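Glycosyl hydrolase (Streptomyces cattleya, PDB 7LR8) is a family 5 glycosyl hydrolase (GH5_18), probably acting on the Manβ1-4GlcNAc unit released during N-glycan breakdown. Local coordinates at residues G127-L132 / L181-R186; G174-R179 / H207-A212. The protein carries 1 engineered substitution. One frame throughout, in Å; residues are numbered along the deposited sequence.

Interaction 1: G127-L132 / L181-R186; sequences GQAEYL and LDACER
A close helix-to-helix contact of small side chains, mostly apolar, joins Ala129 and Leu132 of helix 122-139 to Ala183 and Cys184 of helix 170-187, in the buried layer of the outer helices. No hydrogen bond crosses it. The tightest point is at the two alanines: their CA atoms come within 5.4 Å, and the methyl groups meet at 3.9 Å from CB of Ala129 to CB of Ala183. The methyl of Ala183 also lies 3.4 Å from the backbone O of Ala129, which side chains this small allow. One turn further along helix 122-139, Leu132 meets Cys184, the residue next to Ala183. CG of Leu132 stands beside its own backbone N, anti to the carbonyl carbon (chi1 -66°), and the chain then runs on extended, which brings CD1 to 4.0 Å from SG of Cys184; CB of Leu132 is just as near to that sulfur. In the (beta/alpha)8 barrel of this family the two helices follow consecutive strands, 90-94 and 145-152. Leu132 and Cys184 both reach inward to Met148 on strand 145-152, and Met180, a turn before Cys184, packs against Ala129 and Leu132. On the outer side Arg186 folds back along its own helix, and CA of Ala183 lies 3.5 Å above one face of its guanidinium, offset toward the rim. Its NH2 stays 6.0 Å from OE1 of Glu130, too far for a salt bridge though the opposite charges may attract weakly; the carboxylate of Glu130 pairs instead with Arg133 on its own helix.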
loop_
_atom_site.group_PDB
_atom_site.type_symbol
_atom_site.label_atom_id
_atom_site.label_comp_id
_atom_site.label_asym_id
_atom_site.label_seq_id
_atom_site.Cartn_x
_atom_site.Cartn_y
_atom_site.Cartn_z
ATOM N N GLY B 127 9.000 -13.826 5.391
ATOM C CA GLY B 127 9.427 -12.515 4.928
ATOM C C GLY B 127 9.552 -11.502 6.051
ATOM O O GLY B 127 10.490 -10.701 6.067
ATOM N N GLN B 128 8.604 -11.521 6.994
ATOM C CA GLN B 128 8.651 -10.599 8.137
ATOM C C GLN B 128 9.853 -10.889 9.021
ATOM O O GLN B 128 10.525 -9.957 9.488
ATOM C CB GLN B 128 7.386 -10.708 8.978
ATOM C CG GLN B 128 6.103 -10.294 8.291
ATOM C CD GLN B 128 4.917 -10.847 9.032
ATOM O OE1 GLN B 128 5.028 -11.881 9.696
ATOM N NE2 GLN B 128 3.780 -10.163 8.945
ATOM N N ALA B 129 10.132 -12.177 9.266
ATOM C CA ALA B 129 11.264 -12.557 10.106
ATOM C C ALA B 129 12.577 -12.100 9.492
ATOM O O ALA B 129 13.459 -11.604 10.203
ATOM C CB ALA B 129 11.264 -14.075 10.333
ATOM N N GLU B 130 12.731 -12.253 8.172
ATOM C CA GLU B 130 13.981 -11.846 7.538
ATOM C C GLU B 130 14.142 -10.332 7.567
ATOM O O GLU B 130 15.260 -9.822 7.735
ATOM C CB GLU B 130 14.036 -12.372 6.099
ATOM C CG GLU B 130 15.336 -12.081 5.336
ATOM C CD GLU B 130 16.628 -12.527 6.046
ATOM O OE1 GLU B 130 16.611 -13.343 7.002
ATOM O OE2 GLU B 130 17.684 -12.025 5.638
ATOM N N TYR B 131 13.031 -9.608 7.409
ATOM C CA TYR B 131 13.033 -8.153 7.512
ATOM C C TYR B 131 13.486 -7.690 8.898
ATOM O O TYR B 131 14.391 -6.856 9.018
ATOM C CB TYR B 131 11.623 -7.651 7.182
ATOM C CG TYR B 131 11.274 -6.235 7.547
ATOM C CD1 TYR B 131 11.890 -5.149 6.935
ATOM C CD2 TYR B 131 10.303 -5.984 8.501
ATOM C CE1 TYR B 131 11.535 -3.836 7.272
ATOM C CE2 TYR B 131 9.942 -4.664 8.851
ATOM C CZ TYR B 131 10.571 -3.605 8.232
ATOM O OH TYR B 131 10.222 -2.301 8.543
ATOM N N LEU B 132 12.887 -8.244 9.957
ATOM C CA LEU B 132 13.257 -7.833 11.313
ATOM C C LEU B 132 14.697 -8.213 11.637
ATOM O O LEU B 132 15.437 -7.419 12.229
ATOM C CB LEU B 132 12.310 -8.451 12.341
ATOM C CG LEU B 132 10.846 -8.015 12.348
ATOM C CD1 LEU B 132 10.099 -8.800 13.413
ATOM C CD2 LEU B 132 10.742 -6.521 12.608
ATOM N N LEU B 181 10.281 -12.340 17.489
ATOM C CA LEU B 181 11.295 -11.923 18.455
ATOM C C LEU B 181 12.566 -12.763 18.361
ATOM O O LEU B 181 13.667 -12.236 18.576
ATOM C CB LEU B 181 10.719 -11.978 19.865
ATOM C CG LEU B 181 9.743 -10.822 20.099
ATOM C CD1 LEU B 181 8.785 -11.176 21.204
ATOM C CD2 LEU B 181 10.503 -9.516 20.423
ATOM N N ASP B 182 12.449 -14.059 18.047
ATOM C CA ASP B 182 13.647 -14.856 17.803
ATOM C C ASP B 182 14.444 -14.286 16.634
ATOM O O ASP B 182 15.678 -14.272 16.665
ATOM C CB ASP B 182 13.283 -16.319 17.529
ATOM C CG ASP B 182 12.818 -17.067 18.772
ATOM O OD1 ASP B 182 12.999 -16.564 19.900
ATOM O OD2 ASP B 182 12.262 -18.178 18.612
ATOM N N ALA B 183 13.752 -13.801 15.598
ATOM C CA ALA B 183 14.447 -13.192 14.469
ATOM C C ALA B 183 15.167 -11.916 14.885
ATOM O O ALA B 183 16.317 -11.690 14.489
ATOM C CB ALA B 183 13.467 -12.904 13.336
ATOM N N CYS B 184 14.519 -11.090 15.708
ATOM C CA CYS B 184 15.187 -9.904 16.232
ATOM C C CYS B 184 16.429 -10.286 17.015
ATOM O O CYS B 184 17.478 -9.645 16.887
ATOM C CB CYS B 184 14.239 -9.108 17.130
ATOM S SG CYS B 184 12.777 -8.416 16.317
ATOM N N GLU B 185 16.324 -11.335 17.837
ATOM C CA GLU B 185 17.446 -11.759 18.664
ATOM C C GLU B 185 18.591 -12.315 17.815
ATOM O O GLU B 185 19.762 -12.050 18.109
ATOM C CB GLU B 185 16.959 -12.793 19.681
ATOM C CG GLU B 185 18.042 -13.335 20.584
ATOM C CD GLU B 185 18.490 -12.338 21.629
ATOM O OE1 GLU B 185 17.713 -11.417 21.976
ATOM O OE2 GLU B 185 19.629 -12.498 22.120
ATOM N N ARG B 186 18.282 -13.076 16.754
ATOM C CA ARG B 186 19.341 -13.527 15.853
ATOM C C ARG B 186 20.054 -12.341 15.211
ATOM O O ARG B 186 21.279 -12.367 15.034
ATOM C CB ARG B 186 18.768 -14.458 14.782
ATOM C CG ARG B 186 18.271 -15.775 15.341
ATOM C CD ARG B 186 18.150 -16.847 14.261
ATOM N NE ARG B 186 17.261 -16.472 13.163
ATOM C CZ ARG B 186 15.939 -16.494 13.227
ATOM N NH1 ARG B 186 15.333 -16.849 14.351
ATOM N NH2 ARG B 186 15.221 -16.143 12.169
#

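Interaction 2: G174-R179 / H207-A212; sequences GDWLRR and HPFTPA. With AE3 (2-(2-ethoxyethoxy)ethanol), chain F.
Phe209 is the residue through which 207-212 touches Trp176 and Leu177 of helix 170-187. His207 comes first: its NE2 is hydrogen-bonded to Asn155 and its carbonyl O to Arg373. The carbonyl of Phe209 takes the other terminal nitrogen of Arg373, so one guanidinium grips the backbone at both residues. With CG of Phe209 anti to its carbonyl carbon (chi1 -77°), the phenyl ring swings toward the helix and turns an edge to it. Its CE2 sits 3.9 Å from CG of Leu177 and equally far from both methyls. CD2 of Leu177 lies in the ring plane, with CG and CD1 set off to one side of it, so the branched end of the leucine meets the CE2 edge. CZ of Phe209 reaches CE3 of Trp176 at 4.4 Å, a looser, oblique approach to the indole. With Leu177 cut back to an alanine, the phenyl edge would probably face a gap and the ring be able to shift, the thin contact to Trp176 being its remaining hold on this segment. Thr210 follows as N-cap of helix 211-216, its OG1 bonded to N of His213, and Pro211 begins the helix against Trp202 and Trp256. Away from Phe209, Arg179 stretches out to a bound 2-(2-ethoxyethoxy)ethanol, NH1 donating to O4 over 3.0 Å with an N-H...O angle of 154°. The contact thus joins an outer helix of the (beta/alpha)8 barrel, 170-187, to the loop that follows the next strand, 194-196, and helix 200-203; beyond Trp176 lies Val125 of helix 122-139, and the side chain of Phe209 is about 9 Å from that of the engineered Ala153, just past strand 145-152.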
loop_
_atom_site.group_PDB
_atom_site.type_symbol
_atom_site.label_atom_id
_atom_site.label_comp_id
_atom_site.label_asym_id
_atom_site.label_seq_id
_atom_site.Cartn_x
_atom_site.Cartn_y
_atom_site.Cartn_z
ATOM N N GLY B 174 0.664 -15.888 19.828
ATOM C CA GLY B 174 1.849 -16.107 20.644
ATOM C C GLY B 174 2.974 -16.765 19.870
ATOM O O GLY B 174 4.144 -16.393 20.016
ATOM N N ASP B 175 2.639 -17.753 19.037
ATOM C CA ASP B 175 3.651 -18.406 18.210
ATOM C C ASP B 175 4.290 -17.420 17.238
ATOM O O ASP B 175 5.512 -17.437 17.039
ATOM C CB ASP B 175 3.037 -19.586 17.454
ATOM C CG ASP B 175 2.782 -20.796 18.345
ATOM O OD1 ASP B 175 3.405 -20.904 19.415
ATOM O OD2 ASP B 175 1.963 -21.658 17.958
ATOM N N TRP B 176 3.478 -16.554 16.621
ATOM C CA TRP B 176 3.999 -15.547 15.700
ATOM C C TRP B 176 4.937 -14.584 16.415
ATOM O O TRP B 176 6.032 -14.284 15.925
ATOM C CB TRP B 176 2.837 -14.782 15.058
ATOM C CG TRP B 176 3.259 -13.751 14.072
ATOM C CD1 TRP B 176 3.621 -13.960 12.762
ATOM C CD2 TRP B 176 3.368 -12.348 14.301
ATOM N NE1 TRP B 176 3.938 -12.759 12.168
ATOM C CE2 TRP B 176 3.784 -11.753 13.089
ATOM C CE3 TRP B 176 3.139 -11.527 15.415
ATOM C CZ2 TRP B 176 4.004 -10.381 12.963
ATOM C CZ3 TRP B 176 3.339 -10.149 15.287
ATOM C CH2 TRP B 176 3.762 -9.591 14.072
ATOM N N LEU B 177 4.508 -14.078 17.577
ATOM C CA LEU B 177 5.346 -13.167 18.345
ATOM C C LEU B 177 6.699 -13.797 18.654
ATOM O O LEU B 177 7.744 -13.154 18.502
ATOM C CB LEU B 177 4.638 -12.782 19.640
ATOM C CG LEU B 177 3.475 -11.794 19.562
ATOM C CD1 LEU B 177 2.863 -11.662 20.962
ATOM C CD2 LEU B 177 3.962 -10.458 19.052
ATOM N N ARG B 178 6.700 -15.054 19.110
ATOM C CA ARG B 178 7.964 -15.704 19.453
ATOM C C ARG B 178 8.861 -15.838 18.231
ATOM O O ARG B 178 10.085 -15.671 18.325
ATOM C CB ARG B 178 7.706 -17.073 20.080
ATOM C CG ARG B 178 7.483 -16.988 21.582
ATOM C CD ARG B 178 7.193 -18.345 22.192
ATOM N NE ARG B 178 5.822 -18.762 21.918
ATOM C CZ ARG B 178 4.806 -18.579 22.753
ATOM N NH1 ARG B 178 3.591 -18.988 22.416
ATOM N NH2 ARG B 178 5.007 -17.996 23.925
ATOM N N ARG B 179 8.269 -16.137 17.073
ATOM C CA ARG B 179 9.058 -16.238 15.850
ATOM C C ARG B 179 9.635 -14.883 15.456
ATOM O O ARG B 179 10.805 -14.794 15.064
ATOM C CB ARG B 179 8.202 -16.804 14.726
ATOM C CG ARG B 179 8.945 -16.960 13.427
ATOM C CD ARG B 179 8.322 -18.042 12.592
ATOM N NE ARG B 179 9.066 -18.208 11.355
ATOM C CZ ARG B 179 8.567 -18.762 10.258
ATOM N NH1 ARG B 179 7.317 -19.213 10.255
ATOM N NH2 ARG B 179 9.321 -18.864 9.172
ATOM N N HIS B 207 -10.179 -10.668 22.055
ATOM C CA HIS B 207 -9.074 -10.178 21.232
ATOM C C HIS B 207 -7.920 -11.180 21.268
ATOM O O HIS B 207 -7.579 -11.683 22.343
ATOM C CB HIS B 207 -8.628 -8.799 21.738
ATOM C CG HIS B 207 -7.595 -8.138 20.879
ATOM N ND1 HIS B 207 -7.868 -7.668 19.611
ATOM C CD2 HIS B 207 -6.293 -7.842 21.121
ATOM C CE1 HIS B 207 -6.777 -7.116 19.108
ATOM N NE2 HIS B 207 -5.805 -7.221 19.998
ATOM N N PRO B 208 -7.312 -11.505 20.121
ATOM C CA PRO B 208 -6.361 -12.632 20.082
ATOM C C PRO B 208 -5.065 -12.360 20.815
ATOM O O PRO B 208 -4.402 -13.311 21.253
ATOM C CB PRO B 208 -6.106 -12.832 18.579
ATOM C CG PRO B 208 -7.214 -12.132 17.890
ATOM C CD PRO B 208 -7.611 -10.988 18.777
ATOM N N PHE B 209 -4.659 -11.101 20.917
ATOM C CA PHE B 209 -3.448 -10.745 21.637
ATOM C C PHE B 209 -3.838 -10.490 23.081
ATOM O O PHE B 209 -4.761 -9.713 23.347
ATOM C CB PHE B 209 -2.779 -9.525 21.002
ATOM C CG PHE B 209 -2.029 -9.841 19.724
ATOM C CD1 PHE B 209 -2.704 -9.977 18.516
ATOM C CD2 PHE B 209 -0.647 -9.979 19.735
ATOM C CE1 PHE B 209 -2.005 -10.267 17.333
ATOM C CE2 PHE B 209 0.060 -10.268 18.566
ATOM C CZ PHE B 209 -0.622 -10.417 17.359
ATOM N N THR B 210 -3.183 -11.187 24.005
ATOM C CA THR B 210 -3.653 -11.257 25.380
ATOM C C THR B 210 -2.748 -10.484 26.332
ATOM O O THR B 210 -1.617 -10.122 25.985
ATOM C CB THR B 210 -3.733 -12.716 25.847
ATOM O OG1 THR B 210 -2.408 -13.265 25.930
ATOM C CG2 THR B 210 -4.579 -13.554 24.878
ATOM N N PRO B 211 -3.222 -10.204 27.552
ATOM C CA PRO B 211 -2.307 -9.643 28.560
ATOM C C PRO B 211 -1.112 -10.539 28.822
ATOM O O PRO B 211 0.003 -10.049 29.032
ATOM C CB PRO B 211 -3.194 -9.509 29.802
ATOM C CG PRO B 211 -4.605 -9.440 29.269
ATOM C CD PRO B 211 -4.605 -10.319 28.052
ATOM N N ALA B 212 -1.316 -11.852 28.811
ATOM C CA ALA B 212 -0.200 -12.768 29.018
ATOM C C ALA B 212 0.860 -12.615 27.928
ATOM O O ALA B 212 2.062 -12.653 28.220
ATOM C CB ALA B 212 -0.715 -14.205 29.078
HETATM C C1 AE3 F . 7.162 -23.837 10.766
HETATM C C2 AE3 F . 5.862 -23.930 9.972
HETATM O O2 AE3 F . 5.839 -22.943 8.982
HETATM C C3 AE3 F . 4.598 -22.313 8.859
HETATM C C4 AE3 F . 4.725 -20.869 9.340
HETATM O O3 AE3 F . 3.493 -20.422 9.833
HETATM C C5 AE3 F . 3.486 -19.077 10.222
HETATM C C6 AE3 F . 3.617 -18.971 11.740
HETATM O O4 AE3 F . 4.971 -18.928 12.098
#

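Overall arrangement
From the N terminus, the chain meets 127-132 on helix 122-139 first, then runs through strand 145-152 and back along helix 170-187, where interaction 1 closes a loop of 48 residues at 181-186. Before that closure it has already passed 174-179, so interaction 2, which closes a loop of 27 residues at 207-212 after strand 194-196 and helix 200-203, crosses interaction 1. Helix 170-187 serves both. Gln128 and Trp176 join the two contacts directly, OE1 to NE1 at 2.8 Å, a probable hydrogen bond. Together the two interactions tie successive beta-alpha units of the barrel, from helix 122-139 to the start of helix 211-216.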